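Local structure of N-acetylgalactosaminyltransferase 7 (Homo sapiens, 6IWR) at residues S360-Q365 and E410-E415. The protein belongs to the polypeptide N-acetylgalactosaminyltransferase family, pairing a GT-A glycosyltransferase domain with a ricin-type beta-trefoil lectin domain. Numbering follows the deposited sequence.
Sequences SYKIWQ and EVWWDE
Lys-362, whose backbone lies over one face of the Trp-412 indole, has its NZ held by two groups nearby. Glu-358 OE2 makes a salt bridge with it and Leu-344 O a hydrogen bond. Lys-362 CA makes a CH-pi contact with the six-membered ring of Trp-412, 4.2 Å from its centroid and 23° off the ring normal. Tyr-361 CB meets the same face nearer its rim, 4.0 Å from Trp-412 CG. Val-411 CG2 lies against the opposite face. The Gln-365 chain is extended beyond CG (chi2 172°), which carries its amide to the rim of Trp-412. Gln-365 CD is 3.9 Å from Trp-412 CE3.

The contact joins helix 355-365, which leads into strand 369-373 of the GT-A-type sheet, to helix 400-412. Trp-412 also touches Cys-366, which is disulfide-bonded to Cys-447.

Trp-413 points the edge of its pyrrole ring at the Tyr-361 face in an offset edge-to-face pair. The centroids are 5.0 Å apart and the planes meet at 77°. Trp-413 also stacks with Phe-450. Asp-414 then leaves helical geometry with positive phi, and its OD1 forms a salt bridge with Arg-442.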
loop_
_atom_site.group_PDB
_atom_site.type_symbol
_atom_site.label_atom_id
_atom_site.label_comp_id
_atom_site.label_asym_id
_atom_site.label_seq_id
_atom_site.Cartn_x
_atom_site.Cartn_y
_atom_site.Cartn_z
ATOM N N SER A 360 11.121 -14.365 26.226
ATOM C CA SER A 360 10.073 -14.059 27.210
ATOM C C SER A 360 9.547 -15.321 27.890
ATOM O O SER A 360 9.508 -15.400 29.124
ATOM C CB SER A 360 8.914 -13.315 26.553
ATOM O OG SER A 360 9.345 -12.109 25.968
ATOM N N TYR A 361 9.099 -16.310 27.108
ATOM C CA TYR A 361 8.598 -17.536 27.723
ATOM C C TYR A 361 9.687 -18.200 28.571
ATOM O O TYR A 361 9.444 -18.533 29.736
ATOM C CB TYR A 361 8.041 -18.493 26.662
ATOM C CG TYR A 361 7.033 -17.851 25.724
ATOM C CD1 TYR A 361 6.056 -16.996 26.203
ATOM C CD2 TYR A 361 7.082 -18.094 24.354
ATOM C CE1 TYR A 361 5.146 -16.409 25.348
ATOM C CE2 TYR A 361 6.185 -17.518 23.485
ATOM C CZ TYR A 361 5.215 -16.674 23.977
ATOM O OH TYR A 361 4.318 -16.081 23.104
ATOM N N LYS A 362 10.910 -18.351 28.031
ATOM C CA LYS A 362 12.005 -18.900 28.843
ATOM C C LYS A 362 12.108 -18.196 30.197
ATOM O O LYS A 362 12.165 -18.848 31.250
ATOM C CB LYS A 362 13.357 -18.802 28.119
ATOM C CG LYS A 362 13.559 -19.840 27.051
ATOM C CD LYS A 362 15.012 -20.215 26.855
ATOM C CE LYS A 362 15.702 -19.299 25.865
ATOM N NZ LYS A 362 16.525 -20.074 24.906
ATOM N N ILE A 363 12.177 -16.860 30.188
ATOM C CA ILE A 363 12.404 -16.154 31.443
ATOM C C ILE A 363 11.276 -16.457 32.422
ATOM O O ILE A 363 11.505 -16.774 33.600
ATOM C CB ILE A 363 12.531 -14.646 31.202
ATOM C CG1 ILE A 363 13.836 -14.339 30.500
ATOM C CG2 ILE A 363 12.428 -13.913 32.510
ATOM C CD1 ILE A 363 13.958 -12.883 30.091
ATOM N N TRP A 364 10.038 -16.344 31.949
ATOM C CA TRP A 364 8.901 -16.444 32.848
ATOM C C TRP A 364 8.719 -17.873 33.342
ATOM O O TRP A 364 8.605 -18.112 34.553
ATOM C CB TRP A 364 7.646 -15.954 32.140
ATOM C CG TRP A 364 7.391 -14.491 32.240
ATOM C CD1 TRP A 364 7.218 -13.618 31.208
ATOM C CD2 TRP A 364 7.215 -13.730 33.440
ATOM N NE1 TRP A 364 6.946 -12.368 31.680
ATOM C CE2 TRP A 364 6.943 -12.397 33.047
ATOM C CE3 TRP A 364 7.243 -14.046 34.807
ATOM C CZ2 TRP A 364 6.739 -11.368 33.972
ATOM C CZ3 TRP A 364 7.026 -13.038 35.724
ATOM C CH2 TRP A 364 6.771 -11.708 35.303
ATOM N N GLN A 365 8.692 -18.839 32.423
ATOM C CA GLN A 365 8.391 -20.208 32.795
ATOM C C GLN A 365 9.527 -20.890 33.531
ATOM O O GLN A 365 9.300 -21.925 34.164
ATOM C CB GLN A 365 8.020 -21.016 31.562
ATOM C CG GLN A 365 6.648 -20.674 31.026
ATOM C CD GLN A 365 6.394 -21.335 29.701
ATOM O OE1 GLN A 365 6.258 -22.561 29.628
ATOM N NE2 GLN A 365 6.354 -20.535 28.637
ATOM N N GLU A 410 6.326 -25.023 19.635
ATOM C CA GLU A 410 6.453 -26.446 19.915
ATOM C C GLU A 410 7.200 -26.706 21.225
ATOM O O GLU A 410 6.961 -27.730 21.890
ATOM C CB GLU A 410 7.156 -27.143 18.745
ATOM C CG GLU A 410 6.246 -27.614 17.577
ATOM C CD GLU A 410 5.067 -28.462 18.026
ATOM O OE1 GLU A 410 3.996 -28.396 17.366
ATOM O OE2 GLU A 410 5.210 -29.180 19.043
ATOM N N VAL A 411 8.101 -25.809 21.633
ATOM C CA VAL A 411 8.838 -26.080 22.865
ATOM C C VAL A 411 8.150 -25.457 24.085
ATOM O O VAL A 411 8.273 -25.988 25.189
ATOM C CB VAL A 411 10.320 -25.642 22.739
ATOM C CG1 VAL A 411 10.429 -24.382 21.978
ATOM C CG2 VAL A 411 10.949 -25.439 24.120
ATOM N N TRP A 412 7.374 -24.384 23.911
ATOM C CA TRP A 412 6.905 -23.598 25.052
ATOM C C TRP A 412 5.397 -23.569 25.251
ATOM O O TRP A 412 4.959 -23.438 26.393
ATOM C CB TRP A 412 7.415 -22.147 24.955
ATOM C CG TRP A 412 8.893 -22.054 25.114
ATOM C CD1 TRP A 412 9.820 -21.735 24.148
ATOM C CD2 TRP A 412 9.640 -22.351 26.299
ATOM N NE1 TRP A 412 11.106 -21.808 24.680
ATOM C CE2 TRP A 412 11.014 -22.182 25.994
ATOM C CE3 TRP A 412 9.285 -22.766 27.587
ATOM C CZ2 TRP A 412 12.014 -22.406 26.932
ATOM C CZ3 TRP A 412 10.291 -22.986 28.520
ATOM C CH2 TRP A 412 11.632 -22.805 28.189
ATOM N N TRP A 413 4.586 -23.682 24.196
ATOM C CA TRP A 413 3.154 -23.423 24.330
ATOM C C TRP A 413 2.333 -24.628 24.770
ATOM O O TRP A 413 1.123 -24.479 24.977
ATOM C CB TRP A 413 2.556 -22.914 23.018
ATOM C CG TRP A 413 2.771 -21.473 22.725
ATOM C CD1 TRP A 413 3.806 -20.681 23.161
ATOM C CD2 TRP A 413 1.934 -20.630 21.914
ATOM N NE1 TRP A 413 3.665 -19.399 22.668
ATOM C CE2 TRP A 413 2.531 -19.340 21.895
ATOM C CE3 TRP A 413 0.744 -20.838 21.203
ATOM C CZ2 TRP A 413 1.970 -18.266 21.200
ATOM C CZ3 TRP A 413 0.191 -19.774 20.511
ATOM C CH2 TRP A 413 0.806 -18.500 20.512
ATOM N N ASP A 414 2.935 -25.805 24.896
ATOM C CA ASP A 414 2.188 -26.995 25.278
ATOM C C ASP A 414 0.866 -27.118 24.532
ATOM O O ASP A 414 0.828 -27.063 23.297
ATOM C CB ASP A 414 1.898 -27.013 26.774
ATOM C CG ASP A 414 3.134 -26.789 27.606
ATOM O OD1 ASP A 414 4.235 -27.117 27.122
ATOM O OD2 ASP A 414 3.001 -26.261 28.736
ATOM N N GLU A 415 -0.225 -27.288 25.286
ATOM C CA GLU A 415 -1.527 -27.570 24.702
ATOM C C GLU A 415 -1.942 -26.377 23.864
ATOM O O GLU A 415 -2.782 -26.492 22.963
ATOM C CB GLU A 415 -2.580 -27.885 25.774
ATOM C CG GLU A 415 -2.560 -27.013 27.028
ATOM C CD GLU A 415 -2.090 -27.780 28.259
ATOM O OE1 GLU A 415 -2.613 -27.525 29.377
ATOM O OE2 GLU A 415 -1.207 -28.651 28.093
#